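Long-range contacts in putative tetR family transcriptional regulator (Streptomyces coelicolor A3, PDB 2Q24), which probably binds DNA through a helix-turn-helix domain and regulates transcription, as other TetR family proteins do, and forms a dimer: residues Y66-V70 and D99-K104; I129-T134 and S152-F156; G144-I150 and G185-T189; I162-S166 and A175-L179. The contacts are given in a common frame with arbitrary orientation. Residue numbers count along the deposited sequence, not the author numbering.

Contact 1. Residues Y66-V70 and D99-K104; sequences YRNEV and DYATAK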
loop_
_atom_site.group_PDB
_atom_site.type_symbol
_atom_site.label_atom_id
_atom_site.label_comp_id
_atom_site.label_asym_id
_atom_site.label_seq_id
_atom_site.Cartn_x
_atom_site.Cartn_y
_atom_site.Cartn_z
ATOM N N TYR B 66 -11.078 -1.660 4.189
ATOM C CA TYR B 66 -10.555 -2.032 2.871
ATOM C C TYR B 66 -9.034 -1.767 2.780
ATOM O O TYR B 66 -8.286 -2.638 2.322
ATOM C CB TYR B 66 -11.323 -1.320 1.726
ATOM C CG TYR B 66 -10.777 -1.707 0.351
ATOM C CD1 TYR B 66 -11.126 -2.942 -0.269
ATOM C CD2 TYR B 66 -9.915 -0.848 -0.331
ATOM C CE1 TYR B 66 -10.606 -3.269 -1.523
ATOM C CE2 TYR B 66 -9.417 -1.171 -1.572
ATOM C CZ TYR B 66 -9.749 -2.381 -2.142
ATOM O OH TYR B 66 -9.212 -2.685 -3.370
ATOM N N ARG B 67 -8.585 -0.584 3.192
ATOM C CA ARG B 67 -7.173 -0.236 3.082
ATOM C C ARG B 67 -6.317 -1.131 3.936
ATOM O O ARG B 67 -5.188 -1.490 3.566
ATOM C CB ARG B 67 -6.976 1.221 3.514
ATOM C CG ARG B 67 -7.525 2.192 2.489
ATOM C CD ARG B 67 -7.420 3.662 2.948
ATOM N NE ARG B 67 -6.031 4.096 3.118
ATOM C CZ ARG B 67 -5.661 5.334 3.381
ATOM N NH1 ARG B 67 -6.597 6.278 3.535
ATOM N NH2 ARG B 67 -4.368 5.629 3.510
ATOM N N ASN B 68 -6.833 -1.484 5.125
ATOM C CA ASN B 68 -6.119 -2.406 5.985
ATOM C C ASN B 68 -5.990 -3.789 5.355
ATOM O O ASN B 68 -4.937 -4.421 5.466
ATOM C CB ASN B 68 -6.859 -2.515 7.343
ATOM C CG ASN B 68 -6.149 -3.453 8.300
ATOM O OD1 ASN B 68 -6.628 -4.544 8.547
ATOM N ND2 ASN B 68 -5.010 -3.013 8.850
ATOM N N GLU B 69 -7.051 -4.260 4.681
ATOM C CA GLU B 69 -7.047 -5.570 4.030
ATOM C C GLU B 69 -5.966 -5.619 2.912
ATOM O O GLU B 69 -5.193 -6.583 2.795
ATOM C CB GLU B 69 -8.455 -5.880 3.448
ATOM C CG GLU B 69 -8.567 -7.173 2.618
ATOM C CD GLU B 69 -8.677 -8.438 3.430
ATOM O OE1 GLU B 69 -8.644 -8.389 4.690
ATOM O OE2 GLU B 69 -8.808 -9.516 2.799
ATOM N N VAL B 70 -5.928 -4.565 2.116
ATOM C CA VAL B 70 -4.895 -4.409 1.060
ATOM C C VAL B 70 -3.503 -4.412 1.683
ATOM O O VAL B 70 -2.614 -5.117 1.219
ATOM C CB VAL B 70 -5.138 -3.089 0.284
ATOM C CG1 VAL B 70 -3.940 -2.758 -0.686
ATOM C CG2 VAL B 70 -6.477 -3.217 -0.529
ATOM N N ASP B 99 -8.617 -14.524 -1.231
ATOM C CA ASP B 99 -9.337 -14.150 0.034
ATOM C C ASP B 99 -9.717 -12.645 0.024
ATOM O O ASP B 99 -10.856 -12.270 0.342
ATOM C CB ASP B 99 -8.463 -14.400 1.253
ATOM C CG ASP B 99 -8.228 -15.898 1.556
ATOM O OD1 ASP B 99 -9.025 -16.769 1.135
ATOM O OD2 ASP B 99 -7.238 -16.162 2.289
ATOM N N TYR B 100 -8.754 -11.807 -0.349
ATOM C CA TYR B 100 -8.928 -10.352 -0.508
ATOM C C TYR B 100 -9.965 -10.013 -1.592
ATOM O O TYR B 100 -10.865 -9.199 -1.382
ATOM C CB TYR B 100 -7.573 -9.727 -0.859
ATOM C CG TYR B 100 -7.707 -8.478 -1.688
ATOM C CD1 TYR B 100 -8.155 -7.289 -1.129
ATOM C CD2 TYR B 100 -7.440 -8.511 -3.075
ATOM C CE1 TYR B 100 -8.319 -6.142 -1.919
ATOM C CE2 TYR B 100 -7.582 -7.355 -3.860
ATOM C CZ TYR B 100 -8.046 -6.192 -3.277
ATOM O OH TYR B 100 -8.186 -5.048 -4.049
ATOM N N ALA B 101 -9.830 -10.639 -2.761
ATOM C CA ALA B 101 -10.728 -10.323 -3.893
ATOM C C ALA B 101 -12.186 -10.770 -3.651
ATOM O O ALA B 101 -13.152 -10.118 -4.097
ATOM C CB ALA B 101 -10.136 -10.952 -5.180
ATOM N N THR B 102 -12.332 -11.872 -2.940
ATOM C CA THR B 102 -13.636 -12.376 -2.487
ATOM C C THR B 102 -14.295 -11.372 -1.544
ATOM O O THR B 102 -15.506 -11.045 -1.705
ATOM C CB THR B 102 -13.481 -13.775 -1.820
ATOM O OG1 THR B 102 -13.147 -14.715 -2.861
ATOM C CG2 THR B 102 -14.795 -14.232 -1.127
ATOM N N ALA B 103 -13.524 -10.897 -0.560
ATOM C CA ALA B 103 -13.970 -9.831 0.357
ATOM C C ALA B 103 -14.345 -8.537 -0.379
ATOM O O ALA B 103 -15.439 -7.953 -0.137
ATOM C CB ALA B 103 -12.933 -9.586 1.440
ATOM N N LYS B 104 -13.494 -8.129 -1.322
ATOM C CA LYS B 104 -13.749 -6.957 -2.176
ATOM C C LYS B 104 -15.103 -7.102 -2.866
ATOM O O LYS B 104 -15.941 -6.175 -2.852
ATOM C CB LYS B 104 -12.646 -6.833 -3.230
ATOM C CG LYS B 104 -12.700 -5.531 -4.024
ATOM C CD LYS B 104 -11.592 -5.491 -5.035
ATOM C CE LYS B 104 -11.554 -4.168 -5.756
ATOM N NZ LYS B 104 -12.702 -4.036 -6.664
#

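Contact 2. Residues I129-T134 and S152-F156; sequences IQSALT and STDMF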
loop_
_atom_site.group_PDB
_atom_site.type_symbol
_atom_site.label_atom_id
_atom_site.label_comp_id
_atom_site.label_asym_id
_atom_site.label_seq_id
_atom_site.Cartn_x
_atom_site.Cartn_y
_atom_site.Cartn_z
ATOM N N ILE B 129 -0.645 -3.850 -4.848
ATOM C CA ILE B 129 -0.816 -5.308 -4.932
ATOM C C ILE B 129 -0.074 -5.853 -6.139
ATOM O O ILE B 129 0.566 -6.888 -6.064
ATOM C CB ILE B 129 -2.278 -5.673 -5.082
ATOM C CG1 ILE B 129 -3.011 -5.350 -3.766
ATOM C CG2 ILE B 129 -2.387 -7.186 -5.434
ATOM C CD1 ILE B 129 -4.533 -5.326 -3.915
ATOM N N GLN B 130 -0.137 -5.151 -7.244
ATOM C CA GLN B 130 0.722 -5.562 -8.404
ATOM C C GLN B 130 2.217 -5.609 -8.061
ATOM O O GLN B 130 2.970 -6.505 -8.521
ATOM C CB GLN B 130 0.433 -4.716 -9.623
ATOM C CG GLN B 130 -0.850 -5.231 -10.295
ATOM C CD GLN B 130 -1.307 -4.436 -11.534
ATOM O OE1 GLN B 130 -2.407 -4.653 -12.091
ATOM N NE2 GLN B 130 -0.476 -3.526 -11.957
ATOM N N SER B 131 2.674 -4.675 -7.222
ATOM C CA SER B 131 4.079 -4.668 -6.846
ATOM C C SER B 131 4.430 -5.825 -5.947
ATOM O O SER B 131 5.517 -6.371 -6.050
ATOM C CB SER B 131 4.445 -3.328 -6.197
ATOM O OG SER B 131 5.855 -3.214 -6.024
ATOM N N ALA B 132 3.489 -6.225 -5.082
ATOM C CA ALA B 132 3.693 -7.391 -4.186
ATOM C C ALA B 132 3.843 -8.636 -5.057
ATOM O O ALA B 132 4.694 -9.494 -4.833
ATOM C CB ALA B 132 2.478 -7.536 -3.260
ATOM N N LEU B 133 2.971 -8.731 -6.052
ATOM C CA LEU B 133 3.067 -9.793 -7.027
ATOM C C LEU B 133 4.410 -9.778 -7.770
ATOM O O LEU B 133 5.037 -10.809 -7.934
ATOM C CB LEU B 133 1.930 -9.635 -7.996
ATOM C CG LEU B 133 1.456 -10.785 -8.844
ATOM C CD1 LEU B 133 1.433 -12.161 -8.117
ATOM C CD2 LEU B 133 0.041 -10.405 -9.425
ATOM N N THR B 134 4.819 -8.610 -8.234
ATOM C CA THR B 134 6.144 -8.479 -8.870
ATOM C C THR B 134 7.296 -8.972 -7.968
ATOM O O THR B 134 8.214 -9.676 -8.440
ATOM C CB THR B 134 6.371 -6.993 -9.297
ATOM O OG1 THR B 134 5.375 -6.649 -10.269
ATOM C CG2 THR B 134 7.759 -6.785 -9.904
ATOM N N SER B 152 3.385 -9.108 -14.328
ATOM C CA SER B 152 2.605 -9.106 -13.112
ATOM C C SER B 152 1.189 -8.526 -13.331
ATOM O O SER B 152 0.263 -8.922 -12.649
ATOM C CB SER B 152 3.363 -8.416 -11.958
ATOM O OG SER B 152 3.892 -7.184 -12.383
ATOM N N THR B 153 1.018 -7.628 -14.292
ATOM C CA THR B 153 -0.341 -7.117 -14.536
ATOM C C THR B 153 -1.257 -8.234 -15.111
ATOM O O THR B 153 -2.488 -8.255 -14.904
ATOM C CB THR B 153 -0.342 -5.874 -15.418
ATOM O OG1 THR B 153 -1.698 -5.456 -15.599
ATOM C CG2 THR B 153 0.253 -6.162 -16.724
ATOM N N ASP B 154 -0.636 -9.139 -15.856
ATOM C CA ASP B 154 -1.388 -10.264 -16.414
ATOM C C ASP B 154 -1.709 -11.262 -15.319
ATOM O O ASP B 154 -2.808 -11.789 -15.242
ATOM C CB ASP B 154 -0.601 -10.960 -17.541
ATOM C CG ASP B 154 -0.549 -10.159 -18.809
ATOM O OD1 ASP B 154 -1.342 -9.201 -18.998
ATOM O OD2 ASP B 154 0.280 -10.527 -19.654
HETATM N N MSE B 155 -0.750 -11.526 -14.436
HETATM C CA MSE B 155 -1.017 -12.424 -13.338
HETATM C C MSE B 155 -2.119 -11.826 -12.450
HETATM O O MSE B 155 -2.986 -12.527 -11.914
HETATM C CB MSE B 155 0.284 -12.668 -12.555
HETATM C CG MSE B 155 0.153 -13.686 -11.508
HETATM SE SE MSE B 155 -0.131 -15.527 -12.360
HETATM C CE MSE B 155 -0.103 -16.406 -10.619
ATOM N N PHE B 156 -2.064 -10.506 -12.245
ATOM C CA PHE B 156 -3.111 -9.902 -11.448
ATOM C C PHE B 156 -4.499 -10.183 -12.068
ATOM O O PHE B 156 -5.465 -10.527 -11.390
ATOM C CB PHE B 156 -2.859 -8.398 -11.328
ATOM C CG PHE B 156 -3.842 -7.683 -10.425
ATOM C CD1 PHE B 156 -3.443 -7.249 -9.139
ATOM C CD2 PHE B 156 -5.123 -7.367 -10.862
ATOM C CE1 PHE B 156 -4.314 -6.527 -8.333
ATOM C CE2 PHE B 156 -6.018 -6.677 -10.030
ATOM C CZ PHE B 156 -5.593 -6.283 -8.727
#

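Contact 3. Residues G144-I150 and G185-T189; sequences GEIRSDI and GLRPT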
loop_
_atom_site.group_PDB
_atom_site.type_symbol
_atom_site.label_atom_id
_atom_site.label_comp_id
_atom_site.label_asym_id
_atom_site.label_seq_id
_atom_site.Cartn_x
_atom_site.Cartn_y
_atom_site.Cartn_z
ATOM N N GLY B 144 14.881 -19.703 -10.629
ATOM C CA GLY B 144 14.583 -20.648 -11.684
ATOM C C GLY B 144 13.339 -21.485 -11.458
ATOM O O GLY B 144 13.158 -22.489 -12.143
ATOM N N GLU B 145 12.474 -21.081 -10.516
ATOM C CA GLU B 145 11.338 -21.918 -10.138
ATOM C C GLU B 145 10.107 -21.615 -10.968
ATOM O O GLU B 145 9.151 -22.404 -10.956
ATOM C CB GLU B 145 11.019 -21.730 -8.633
ATOM C CG GLU B 145 12.095 -22.388 -7.754
ATOM C CD GLU B 145 11.864 -22.203 -6.242
ATOM O OE1 GLU B 145 10.798 -21.678 -5.840
ATOM O OE2 GLU B 145 12.772 -22.570 -5.474
ATOM N N ILE B 146 10.094 -20.431 -11.583
ATOM C CA ILE B 146 9.085 -20.079 -12.579
ATOM C C ILE B 146 9.759 -19.461 -13.785
ATOM O O ILE B 146 10.928 -18.980 -13.718
ATOM C CB ILE B 146 7.974 -19.091 -12.061
ATOM C CG1 ILE B 146 8.574 -17.751 -11.631
ATOM C CG2 ILE B 146 7.108 -19.766 -10.970
ATOM C CD1 ILE B 146 7.496 -16.608 -11.521
ATOM N N ARG B 147 9.033 -19.447 -14.895
ATOM C CA ARG B 147 9.440 -18.680 -16.072
ATOM C C ARG B 147 9.555 -17.211 -15.714
ATOM O O ARG B 147 8.957 -16.720 -14.742
ATOM C CB ARG B 147 8.421 -18.855 -17.214
ATOM C CG ARG B 147 7.032 -18.397 -16.807
ATOM C CD ARG B 147 5.934 -19.029 -17.691
ATOM N NE ARG B 147 6.057 -18.550 -19.090
ATOM C CZ ARG B 147 5.199 -18.876 -20.048
ATOM N NH1 ARG B 147 4.174 -19.718 -19.792
ATOM N NH2 ARG B 147 5.376 -18.369 -21.274
ATOM N N SER B 148 10.327 -16.490 -16.517
ATOM C CA SER B 148 10.584 -15.078 -16.203
ATOM C C SER B 148 9.864 -14.117 -17.165
ATOM O O SER B 148 10.016 -12.881 -17.053
ATOM C CB SER B 148 12.091 -14.796 -16.265
ATOM O OG SER B 148 12.545 -15.060 -17.573
ATOM N N ASP B 149 9.079 -14.673 -18.084
ATOM C CA ASP B 149 8.461 -13.854 -19.127
ATOM C C ASP B 149 6.975 -13.516 -18.938
ATOM O O ASP B 149 6.323 -13.044 -19.880
ATOM C CB ASP B 149 8.654 -14.533 -20.479
ATOM C CG ASP B 149 7.916 -15.875 -20.558
ATOM O OD1 ASP B 149 7.753 -16.483 -19.498
ATOM O OD2 ASP B 149 7.512 -16.337 -21.639
ATOM N N ILE B 150 6.441 -13.756 -17.761
ATOM C CA ILE B 150 5.063 -13.332 -17.483
ATOM C C ILE B 150 5.017 -11.984 -16.769
ATOM O O ILE B 150 5.814 -11.734 -15.887
ATOM C CB ILE B 150 4.283 -14.405 -16.683
ATOM C CG1 ILE B 150 4.285 -15.728 -17.439
ATOM C CG2 ILE B 150 2.856 -13.909 -16.357
ATOM C CD1 ILE B 150 3.594 -15.707 -18.891
ATOM N N GLY B 185 0.948 -22.843 -15.368
ATOM C CA GLY B 185 1.318 -22.060 -16.579
ATOM C C GLY B 185 2.658 -21.321 -16.365
ATOM O O GLY B 185 3.298 -20.910 -17.342
ATOM N N LEU B 186 3.065 -21.151 -15.087
ATOM C CA LEU B 186 4.296 -20.419 -14.764
ATOM C C LEU B 186 5.504 -21.346 -14.799
ATOM O O LEU B 186 6.638 -20.888 -14.668
ATOM C CB LEU B 186 4.208 -19.813 -13.344
ATOM C CG LEU B 186 3.153 -18.690 -13.226
ATOM C CD1 LEU B 186 3.218 -18.145 -11.792
ATOM C CD2 LEU B 186 3.297 -17.571 -14.275
ATOM N N ARG B 187 5.288 -22.648 -14.969
ATOM C CA ARG B 187 6.410 -23.606 -14.941
ATOM C C ARG B 187 7.465 -23.212 -15.994
ATOM O O ARG B 187 7.088 -22.856 -17.114
ATOM C CB ARG B 187 5.888 -25.044 -15.201
ATOM C CG ARG B 187 5.012 -25.591 -14.069
ATOM C CD ARG B 187 4.794 -27.150 -14.243
ATOM N NE ARG B 187 3.616 -27.578 -15.036
ATOM C CZ ARG B 187 3.300 -27.187 -16.275
ATOM N NH1 ARG B 187 4.021 -26.273 -16.883
ATOM N NH2 ARG B 187 2.214 -27.678 -16.903
ATOM N N PRO B 188 8.775 -23.296 -15.630
ATOM C CA PRO B 188 9.979 -22.999 -16.444
ATOM C C PRO B 188 9.912 -24.002 -17.600
ATOM O O PRO B 188 9.460 -25.128 -17.394
ATOM C CB PRO B 188 11.156 -23.140 -15.460
ATOM C CG PRO B 188 10.631 -23.926 -14.358
ATOM C CD PRO B 188 9.147 -23.763 -14.286
ATOM N N THR B 189 10.487 -23.639 -18.746
ATOM C CA THR B 189 11.080 -24.621 -19.682
ATOM C C THR B 189 11.855 -25.768 -19.091
ATOM O O THR B 189 11.490 -26.949 -19.295
ATOM C CB THR B 189 11.811 -23.877 -20.814
#

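Contact 4. Residues I162-S166 and A175-L179; sequences IALTS and AERLL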
loop_
_atom_site.group_PDB
_atom_site.type_symbol
_atom_site.label_atom_id
_atom_site.label_comp_id
_atom_site.label_asym_id
_atom_site.label_seq_id
_atom_site.Cartn_x
_atom_site.Cartn_y
_atom_site.Cartn_z
ATOM N N ILE B 162 -10.316 -15.487 -11.390
ATOM C CA ILE B 162 -10.661 -16.634 -10.530
ATOM C C ILE B 162 -11.605 -16.157 -9.432
ATOM O O ILE B 162 -12.582 -16.813 -9.126
ATOM C CB ILE B 162 -9.391 -17.257 -9.898
ATOM C CG1 ILE B 162 -8.554 -17.847 -11.064
ATOM C CG2 ILE B 162 -9.750 -18.387 -8.866
ATOM C CD1 ILE B 162 -7.219 -18.415 -10.643
ATOM N N ALA B 163 -11.290 -15.021 -8.830
ATOM C CA ALA B 163 -12.209 -14.435 -7.778
ATOM C C ALA B 163 -13.606 -14.137 -8.288
ATOM O O ALA B 163 -14.634 -14.419 -7.628
ATOM C CB ALA B 163 -11.572 -13.176 -7.185
ATOM N N LEU B 164 -13.689 -13.651 -9.523
ATOM C CA LEU B 164 -14.999 -13.395 -10.101
ATOM C C LEU B 164 -15.791 -14.648 -10.452
ATOM O O LEU B 164 -17.013 -14.650 -10.321
ATOM C CB LEU B 164 -14.879 -12.518 -11.351
ATOM C CG LEU B 164 -14.327 -11.113 -11.131
ATOM C CD1 LEU B 164 -14.055 -10.523 -12.509
ATOM C CD2 LEU B 164 -15.340 -10.241 -10.366
ATOM N N THR B 165 -15.128 -15.708 -10.898
ATOM C CA THR B 165 -15.863 -16.899 -11.281
ATOM C C THR B 165 -16.134 -17.842 -10.113
ATOM O O THR B 165 -17.086 -18.629 -10.157
ATOM C CB THR B 165 -15.103 -17.725 -12.353
ATOM O OG1 THR B 165 -13.824 -18.078 -11.854
ATOM C CG2 THR B 165 -14.936 -16.922 -13.668
ATOM N N SER B 166 -15.281 -17.794 -9.091
ATOM C CA SER B 166 -15.186 -18.898 -8.159
ATOM C C SER B 166 -15.177 -18.494 -6.689
ATOM O O SER B 166 -14.533 -19.156 -5.892
ATOM C CB SER B 166 -13.939 -19.740 -8.503
ATOM O OG SER B 166 -13.954 -20.062 -9.889
ATOM N N ALA B 175 -11.828 -22.879 -7.217
ATOM C CA ALA B 175 -10.843 -21.814 -7.104
ATOM C C ALA B 175 -9.431 -22.345 -6.855
ATOM O O ALA B 175 -8.490 -21.809 -7.418
ATOM C CB ALA B 175 -11.222 -20.790 -6.009
ATOM N N GLU B 176 -9.304 -23.395 -6.019
ATOM C CA GLU B 176 -8.000 -24.009 -5.680
ATOM C C GLU B 176 -7.463 -24.646 -6.952
ATOM O O GLU B 176 -6.271 -24.446 -7.288
ATOM C CB GLU B 176 -8.074 -25.074 -4.544
ATOM C CG GLU B 176 -8.154 -24.502 -3.104
ATOM C CD GLU B 176 -9.083 -25.260 -2.108
ATOM O OE1 GLU B 176 -9.474 -26.467 -2.293
ATOM O OE2 GLU B 176 -9.445 -24.594 -1.096
ATOM N N ARG B 177 -8.318 -25.346 -7.690
ATOM C CA ARG B 177 -7.894 -25.955 -8.971
ATOM C C ARG B 177 -7.469 -24.940 -10.055
ATOM O O ARG B 177 -6.494 -25.179 -10.777
ATOM C CB ARG B 177 -8.915 -26.928 -9.538
ATOM C CG ARG B 177 -9.050 -28.210 -8.610
ATOM C CD ARG B 177 -9.908 -29.307 -9.224
ATOM N NE ARG B 177 -11.216 -28.838 -9.670
ATOM C CZ ARG B 177 -12.331 -28.838 -8.962
ATOM N NH1 ARG B 177 -12.373 -29.353 -7.731
ATOM N NH2 ARG B 177 -13.429 -28.343 -9.520
ATOM N N LEU B 178 -8.175 -23.811 -10.122
ATOM C CA LEU B 178 -7.785 -22.717 -11.052
ATOM C C LEU B 178 -6.465 -22.083 -10.659
ATOM O O LEU B 178 -5.623 -21.809 -11.510
ATOM C CB LEU B 178 -8.887 -21.656 -11.080
ATOM C CG LEU B 178 -10.165 -22.091 -11.815
ATOM C CD1 LEU B 178 -11.224 -21.026 -11.578
ATOM C CD2 LEU B 178 -9.893 -22.196 -13.343
ATOM N N LEU B 179 -6.256 -21.856 -9.357
ATOM C CA LEU B 179 -4.954 -21.386 -8.901
ATOM C C LEU B 179 -3.851 -22.357 -9.327
ATOM O O LEU B 179 -2.812 -21.917 -9.820
ATOM C CB LEU B 179 -4.891 -21.149 -7.369
ATOM C CG LEU B 179 -5.616 -19.870 -6.872
ATOM C CD1 LEU B 179 -5.573 -19.802 -5.335
ATOM C CD2 LEU B 179 -5.004 -18.584 -7.473
#

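Contact 1. Residues Y66-V70 and D99-K104
Helices 58-75 and 86-106 run almost antiparallel, their local axes 10.8 Å apart at 165°, a spacing wide enough for two tyrosines to fill the gap. The polar link is a hydrogen bond between the hydroxyls, Tyr66 OH to Tyr100 OH at 2.7 Å, in which either may be the donor; both chi1 angles are t, and each phenol ends nearer the opposite helix than its CA-to-CB bond suggests. Apolar packing lies beside it: Tyr66 CE1 and Val70 CG2 each lie 3.7 Å from Tyr100 CE1. The aliphatic chain of Lys104 passes close by, its CE 3.7 Å from Tyr66 OH. Glu69 points toward the other helix, bringing its CG to 3.8 Å from Tyr100 CD1 at the ring edge, while its OE2 comes within 3.4 Å of Tyr100 CA. Helix 125-142 closes one flank, with Ile129 against Val70 and Tyr100; helix 17-31 of the N-terminal, probably DNA-binding, region touches Glu69 and Ala103 through Val25, so the contact lies where that region meets the C-terminal helices.

Contact 2. Residues I129-T134 and S152-F156
Phe156, chi1 t, points toward helix 125-142 and sets its ring against Ile129 and Gln130, consecutive residues of that helix. Ile129 (m,t) places CG2 3.5 Å from Phe156 CE1 at the ring edge. Gln130 starts sideways, but its m,t chain extends along the aromatic: CG lies 3.5 Å from Phe156 CD1 and OE1 sits over one ring face. Leu133 (chi1 t, chi2 near 39°) lays CD2 against the first turn of helix 152-165, 3.9 Å from Met155 CB and 4.0 Å from Phe156 CB. Met155, a selenomethionine, turns its end away to Val182 and Leu183 of helix 172-185. Chi1 p on Ser152 and m on Thr134 bring Ser152 OG within 2.6 Å of Thr134 OG1; Thr134 OG1 itself donates to Gln130 O at 3.0 Å. The local axes of these two helices of the all-helical TetR-family C-terminal domain cross at 112°, 9.1 Å apart. The chemistry is mixed: apolar packing of Ile129, Leu133 and Phe156 makes up the inner part, and a short hydroxyl pair lies where the backbones come closest.

Contact 3. Residues G144-I150 and G185-T189
This is a loop-to-loop contact at the far end of the C-terminal domain, its centre about 24 Å from the centre of the chain, where the connection between helices 125-142 and 152-165 meets the tail that follows helix 172-185. Two hydrogen bonds join them, both donated by Arg147. Its backbone N reaches Leu186 O at 2.8 Å in a nearly straight line (170°), and its NH1 reaches Gly185 O at 2.9 Å. The guanidinium is held in position from within its own loop: Arg147 NE lies 2.7 Å from Asp149 OD1 in a salt bridge, and Arg147 NH2 bonds Asp149 OD2 at 3.0 Å, leaving NH1 directed at the tail. A CA-H...O contact from Ile146 CA to Leu186 O (3.3 Å) accompanies the backbone bond. Beside this bond, Leu186 packs its CB 3.7 Å from Ile146 CG2 and its CD2 3.8 Å from Ile150 CG1, while Leu90 of helix 86-106 and Met137 of helix 125-142 extend this apolar patch. Pro188 rests against the start of the loop, its CG 3.7 Å from Gly144 O and its CD 3.6 Å from Glu145 O. Gly144, at positive phi, ends the preceding helix in a Schellman motif. The whole is a pairing of an inter-helix loop with the C-terminal tail at the end of an all-helical TetR-type C-terminal domain.

Contact 4. Residues I162-S166 and A175-L179
The end of helix 152-165 presents Ile162 as the main bump, and one face of helix 172-185 supplies the hollow. Ile162 points toward its partner in the m,t rotamer and drives CD1 between Leu178 and Leu179: Ile162 CD1 is 3.7 Å from Leu178 CB and 3.9 Å from Leu179 CD2. Its other branch fits beside the small Ala175, Ile162 CG2 lying 4.0 Å from Ala175 CB and 3.9 Å from Ala175 O. In return, Leu178 is a second bump that projects toward the helix end and rests CD1 on two hydroxyl-bearing residues, 3.4 Å from Ser166 OG and 3.9 Å from Thr165 OG1. The two helices are consecutive and run in roughly opposite directions, joined by a short connection: a helix hairpin in the C-terminal domain of this TetR family protein. Ser166, the first residue to leave helical geometry, comes closest in backbone terms, with its CA 5.3 Å from Ala175 CA; the small methyl of Ala175 permits this, Ser166 CB lying 3.8 Å from Ala175 CB. Helix 86-106 lies against both partners, Ile98 meeting Ile162, Ala101 meeting Ala163, and Thr94 and Arg95 meeting Leu179.

In the fold
From the N terminus, the chain passes through the predicted helix-turn-helix before contact 1 closes the first loop, joining helix 58-75 to helix 86-106. Contact 2 opens later, on helix 125-142, and closes at the start of helix 152-165. Before it closes, contact 3 has opened at 144-150, so the two cross, and Met155 packs on Leu186 between them. Contact 4 closes the short turn between helices 152-165 and 172-185 and is nested inside the long loop that contact 3 completes at the C-terminal tail. Contacts 1 and 2 meet through Ile129, and both touch the second subunit; Ala101 against Ala163 links contacts 1 and 4.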